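Mannan endo-1,6-alpha-mannosidase (Chaetomium thermophilum, PDB 6RY0) probably cleaves alpha-1,6-mannosidic linkages as a calcium-binding family 76 transglycosidase, with a likely role in transferring GPI-anchored glycoproteins into the fungal cell wall. Local coordinates at residues Phe203-Arg208 and His269-Met274. Residues are numbered along the deposited sequence; the frame is centred on the assembly and turned at random. Where two conformers were deposited one is given.
Sequences FDLGAR and HGAAFM
Asp204 and Gly270 mark the close approach of two buried, near-parallel helices, 196-213 and 261-278, inner members of the (alpha/alpha)-barrel of glycosyl hydrolase family 76; the axes of segments 203-208 and 269-274 run 8.3 Å apart at 23°. The polar part is a chain of three side chains. His269 ND1 donates to the syn lone pair of Asp204 OD1 at 2.6 Å, almost perfectly straight (178°) and in the imidazole plane. The other carboxylate oxygen, Asp204 OD2, accepts a hydrogen bond from Arg208 NH1 (2.8 Å), part of a salt bridge one helical turn along, while Arg208 NH2 pairs with Glu142 of helix 127-142. Replacing Asp204 by an alanine is likely to leave the imidazole N-H without its acceptor and freer to turn, and Arg208 NH1 without the carboxylate that receives it. Apolar contacts fill the remainder. Ala207 CB points at the partner helix, meeting Phe273 CB at 3.8 Å and also touching Met274 SD. The Phe203 side chain, whose CG lies opposite the backbone N about the CA–CB bond, carries its ring across to Gly270, its CE2 3.5 Å from Gly270 CA, where a beta-carbon would clash with the ring. One residue on from Ala207, the aliphatic part of Arg208 covers the Phe273 ring in a CH-pi contact, Arg208 CG standing 3.5 Å from the ring centroid and only 4° off its normal.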
loop_
_atom_site.group_PDB
_atom_site.type_symbol
_atom_site.label_atom_id
_atom_site.label_comp_id
_atom_site.label_asym_id
_atom_site.label_seq_id
_atom_site.Cartn_x
_atom_site.Cartn_y
_atom_site.Cartn_z
ATOM N N PHE A 203 -6.257 -1.508 -10.001
ATOM C CA PHE A 203 -5.435 -2.337 -10.856
ATOM C C PHE A 203 -4.748 -3.437 -10.051
ATOM O O PHE A 203 -4.792 -4.609 -10.404
ATOM C CB PHE A 203 -4.400 -1.453 -11.549
ATOM C CG PHE A 203 -3.293 -2.221 -12.218
ATOM C CD1 PHE A 203 -3.561 -3.084 -13.272
ATOM C CD2 PHE A 203 -1.982 -2.101 -11.800
ATOM C CE1 PHE A 203 -2.559 -3.823 -13.859
ATOM C CE2 PHE A 203 -0.955 -2.820 -12.390
ATOM C CZ PHE A 203 -1.252 -3.687 -13.415
ATOM N N ASP A 204 -4.050 -3.028 -8.987
ATOM C CA ASP A 204 -3.299 -3.986 -8.188
ATOM C C ASP A 204 -4.216 -5.042 -7.586
ATOM O O ASP A 204 -3.905 -6.227 -7.593
ATOM C CB ASP A 204 -2.571 -3.200 -7.061
ATOM C CG ASP A 204 -1.620 -4.059 -6.278
ATOM O OD1 ASP A 204 -0.620 -4.505 -6.914
ATOM O OD2 ASP A 204 -1.830 -4.237 -5.053
ATOM N N LEU A 205 -5.365 -4.628 -7.050
ATOM C CA LEU A 205 -6.337 -5.591 -6.510
ATOM C C LEU A 205 -6.810 -6.546 -7.563
ATOM O O LEU A 205 -6.948 -7.746 -7.305
ATOM C CB LEU A 205 -7.573 -4.899 -5.923
ATOM C CG LEU A 205 -7.328 -4.326 -4.539
ATOM C CD1 LEU A 205 -8.473 -3.456 -4.093
ATOM C CD2 LEU A 205 -7.078 -5.410 -3.489
ATOM N N GLY A 206 -7.124 -6.037 -8.751
ATOM C CA GLY A 206 -7.567 -6.919 -9.824
ATOM C C GLY A 206 -6.519 -7.945 -10.213
ATOM O O GLY A 206 -6.808 -9.131 -10.375
ATOM N N ALA A 207 -5.280 -7.496 -10.345
ATOM C CA ALA A 207 -4.195 -8.399 -10.731
ATOM C C ALA A 207 -3.996 -9.490 -9.672
ATOM O O ALA A 207 -3.785 -10.657 -9.978
ATOM C CB ALA A 207 -2.944 -7.603 -10.939
ATOM N N ARG A 208 -4.045 -9.083 -8.416
ATOM C CA ARG A 208 -3.837 -10.007 -7.305
ATOM C C ARG A 208 -5.009 -10.954 -7.136
ATOM O O ARG A 208 -4.823 -12.150 -6.857
ATOM C CB ARG A 208 -3.565 -9.224 -6.016
ATOM C CG ARG A 208 -2.237 -8.496 -6.105
ATOM C CD ARG A 208 -2.067 -7.429 -5.064
ATOM N NE ARG A 208 -1.877 -7.976 -3.740
ATOM C CZ ARG A 208 -1.749 -7.215 -2.661
ATOM N NH1 ARG A 208 -1.818 -5.877 -2.733
ATOM N NH2 ARG A 208 -1.557 -7.784 -1.480
ATOM N N HIS A 269 4.110 -3.433 -8.907
ATOM C CA HIS A 269 3.584 -4.576 -8.158
ATOM C C HIS A 269 2.456 -5.243 -8.945
ATOM O O HIS A 269 2.505 -6.458 -9.163
ATOM C CB HIS A 269 3.135 -4.040 -6.802
ATOM C CG HIS A 269 2.727 -5.050 -5.782
ATOM N ND1 HIS A 269 1.408 -5.339 -5.513
ATOM C CD2 HIS A 269 3.461 -5.717 -4.861
ATOM C CE1 HIS A 269 1.364 -6.128 -4.459
ATOM N NE2 HIS A 269 2.585 -6.375 -4.037
ATOM N N GLY A 270 1.464 -4.480 -9.374
ATOM C CA GLY A 270 0.377 -5.097 -10.100
ATOM C C GLY A 270 0.817 -5.688 -11.406
ATOM O O GLY A 270 0.330 -6.755 -11.817
ATOM N N ALA A 271 1.733 -5.013 -12.112
ATOM C CA ALA A 271 2.236 -5.536 -13.382
ATOM C C ALA A 271 2.961 -6.867 -13.164
ATOM O O ALA A 271 2.881 -7.755 -14.018
ATOM C CB ALA A 271 3.145 -4.518 -14.042
ATOM N N ALA A 272 3.674 -7.011 -12.045
ATOM C CA ALA A 272 4.344 -8.252 -11.745
ATOM C C ALA A 272 3.336 -9.381 -11.527
ATOM O O ALA A 272 3.538 -10.487 -12.008
ATOM C CB ALA A 272 5.245 -8.082 -10.526
ATOM N N PHE A 273 2.226 -9.110 -10.821
ATOM C CA PHE A 273 1.181 -10.093 -10.691
ATOM C C PHE A 273 0.591 -10.452 -12.048
ATOM O O PHE A 273 0.339 -11.638 -12.310
ATOM C CB PHE A 273 0.081 -9.628 -9.694
ATOM C CG PHE A 273 0.448 -9.872 -8.247
ATOM C CD1 PHE A 273 1.183 -8.935 -7.524
ATOM C CD2 PHE A 273 0.048 -11.016 -7.594
ATOM C CE1 PHE A 273 1.527 -9.181 -6.200
ATOM C CE2 PHE A 273 0.401 -11.267 -6.272
ATOM C CZ PHE A 273 1.140 -10.340 -5.577
ATOM N N MET A 274 0.392 -9.470 -12.917
ATOM C CA MET A 274 -0.129 -9.752 -14.247
ATOM C C MET A 274 0.853 -10.578 -15.071
ATOM O O MET A 274 0.437 -11.477 -15.812
ATOM C CB MET A 274 -0.477 -8.497 -15.024
ATOM C CG MET A 274 -1.645 -7.709 -14.449
ATOM S SD MET A 274 -3.212 -8.617 -14.467
ATOM C CE MET A 274 -3.583 -8.556 -16.219
#